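Local atomic coordinates of uncharacterized protein (Neisseria meningitidis serogroup B, PDB entry 3NYM), a protein that is of unknown function, a largely helical member of an uncharacterised family, seen here as an assembly of two chains. Residues I15-Y20 with S109-A114. Sequence-based numbering, arbitrary orientation.
Sequences INVGLY and STLLSA
Leu111 reaches across to Val17 and Gly18 with one side chain, and this small apolar meeting joins the short helix 13-20 to the C-terminal end of the long helix 83-113. Leu111 CG lies anti to its own carbonyl carbon (chi1 -73°), and from there the CD2 branch does most of the touching. CD2 lies 3.9 Å from Gly18 N and equally far from Gly18 CA, so the methyl rests on bare backbone. Gly18 has no side chain, and what it offers to the leucine branch is main chain alone; the CA atoms of Gly18 and Leu111, 6.8 Å apart, are the nearest such pair between the two segments. Beside it, Val17 offers its CG1 methyl, turned anti to the backbone N (chi1 175°), which meets Leu111 CD2 at 4.1 Å and passes almost as near to Leu111 CB. The two side chains run at a slant to each other. A helix already restricts a beta-branched valine largely to this rotamer, so CG1 is presented to the leucine with little further freedom to lose on packing. Val17 also packs on Leu75 of the second subunit, making it part of the dimer interface as well.

Just beyond Leu111 the long helix ends. Ser113 OG turns back (chi1 78°) to donate a 3.1 Å hydrogen bond to Thr110 O, approaching from above the carbonyl plane, and Ala114 leaves helical geometry with positive phi. The carbonyl oxygen of Leu111 is taken up by the side chains of Gln21 and Trp123, tying this helix end to the chain following each helix. The whole is a small, buried helix-helix packing contact in a helical protein without strands, next to the interface with the second subunit.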
loop_
_atom_site.group_PDB
_atom_site.type_symbol
_atom_site.label_atom_id
_atom_site.label_comp_id
_atom_site.label_asym_id
_atom_site.label_seq_id
_atom_site.Cartn_x
_atom_site.Cartn_y
_atom_site.Cartn_z
ATOM N N ILE A 15 -14.578 11.534 7.623
ATOM C CA ILE A 15 -16.023 11.750 7.755
ATOM C C ILE A 15 -16.304 13.205 8.150
ATOM O O ILE A 15 -17.183 13.850 7.572
ATOM C CB ILE A 15 -16.655 10.779 8.767
ATOM C CG1 ILE A 15 -16.618 9.346 8.228
ATOM C CG2 ILE A 15 -18.087 11.195 9.087
ATOM C CD1 ILE A 15 -16.831 8.292 9.295
ATOM N N ASN A 16 -15.537 13.731 9.106
ATOM C CA ASN A 16 -15.685 15.129 9.518
ATOM C C ASN A 16 -15.463 16.107 8.367
ATOM O O ASN A 16 -16.182 17.090 8.228
ATOM C CB ASN A 16 -14.744 15.474 10.676
ATOM C CG ASN A 16 -15.148 14.809 11.972
ATOM O OD1 ASN A 16 -16.304 14.411 12.144
ATOM N ND2 ASN A 16 -14.201 14.691 12.901
ATOM N N VAL A 17 -14.460 15.842 7.541
ATOM C CA VAL A 17 -14.215 16.717 6.399
ATOM C C VAL A 17 -15.430 16.711 5.477
ATOM O O VAL A 17 -15.869 17.756 4.986
ATOM C CB VAL A 17 -12.956 16.293 5.619
ATOM C CG1 VAL A 17 -12.789 17.148 4.370
ATOM C CG2 VAL A 17 -11.731 16.398 6.511
ATOM N N GLY A 18 -15.982 15.526 5.256
ATOM C CA GLY A 18 -17.187 15.390 4.462
ATOM C C GLY A 18 -18.336 16.223 5.003
ATOM O O GLY A 18 -19.091 16.831 4.235
ATOM N N LEU A 19 -18.478 16.257 6.324
ATOM C CA LEU A 19 -19.590 16.988 6.938
ATOM C C LEU A 19 -19.489 18.486 6.659
ATOM O O LEU A 19 -20.507 19.158 6.500
ATOM C CB LEU A 19 -19.669 16.726 8.446
ATOM C CG LEU A 19 -20.000 15.287 8.839
ATOM C CD1 LEU A 19 -19.837 15.081 10.337
ATOM C CD2 LEU A 19 -21.410 14.924 8.384
ATOM N N TYR A 20 -18.270 19.013 6.596
ATOM C CA TYR A 20 -18.101 20.418 6.228
ATOM C C TYR A 20 -18.645 20.657 4.826
ATOM O O TYR A 20 -19.092 21.752 4.499
ATOM C CB TYR A 20 -16.633 20.863 6.354
ATOM C CG TYR A 20 -16.264 21.156 7.790
ATOM C CD1 TYR A 20 -16.638 22.359 8.385
ATOM C CD2 TYR A 20 -15.596 20.216 8.567
ATOM C CE1 TYR A 20 -16.340 22.628 9.708
ATOM C CE2 TYR A 20 -15.291 20.475 9.901
ATOM C CZ TYR A 20 -15.665 21.685 10.463
ATOM O OH TYR A 20 -15.367 21.957 11.784
ATOM N N SER A 109 -8.370 12.518 -2.063
ATOM C CA SER A 109 -8.342 13.341 -3.263
ATOM C C SER A 109 -9.747 13.834 -3.611
ATOM O O SER A 109 -9.929 14.970 -4.057
ATOM C CB SER A 109 -7.758 12.524 -4.417
ATOM O OG SER A 109 -8.064 13.100 -5.668
ATOM N N THR A 110 -10.747 12.984 -3.393
ATOM C CA THR A 110 -12.130 13.360 -3.669
ATOM C C THR A 110 -12.636 14.445 -2.706
ATOM O O THR A 110 -13.413 15.328 -3.084
ATOM C CB THR A 110 -13.052 12.130 -3.614
ATOM O OG1 THR A 110 -12.567 11.139 -4.531
ATOM C CG2 THR A 110 -14.463 12.514 -3.988
ATOM N N LEU A 111 -12.187 14.377 -1.456
ATOM C CA LEU A 111 -12.543 15.389 -0.479
ATOM C C LEU A 111 -11.835 16.703 -0.793
ATOM O O LEU A 111 -12.431 17.767 -0.679
ATOM C CB LEU A 111 -12.188 14.906 0.925
ATOM C CG LEU A 111 -13.143 13.822 1.435
ATOM C CD1 LEU A 111 -12.540 13.057 2.594
ATOM C CD2 LEU A 111 -14.471 14.474 1.835
ATOM N N LEU A 112 -10.567 16.620 -1.192
ATOM C CA LEU A 112 -9.782 17.814 -1.525
ATOM C C LEU A 112 -10.342 18.568 -2.728
ATOM O O LEU A 112 -10.203 19.783 -2.816
ATOM C CB LEU A 112 -8.317 17.449 -1.791
ATOM C CG LEU A 112 -7.379 17.335 -0.592
ATOM C CD1 LEU A 112 -6.057 16.731 -1.024
ATOM C CD2 LEU A 112 -7.151 18.697 0.028
ATOM N N SER A 113 -10.951 17.846 -3.664
ATOM C CA SER A 113 -11.552 18.480 -4.830
ATOM C C SER A 113 -12.947 18.997 -4.501
ATOM O O SER A 113 -13.491 19.834 -5.221
ATOM C CB SER A 113 -11.656 17.478 -5.980
ATOM O OG SER A 113 -12.756 16.607 -5.779
ATOM N N ALA A 114 -13.523 18.475 -3.419
ATOM C CA ALA A 114 -14.877 18.825 -2.979
ATOM C C ALA A 114 -15.925 18.617 -4.073
ATOM O O ALA A 114 -16.940 19.313 -4.118
ATOM C CB ALA A 114 -14.925 20.263 -2.452
#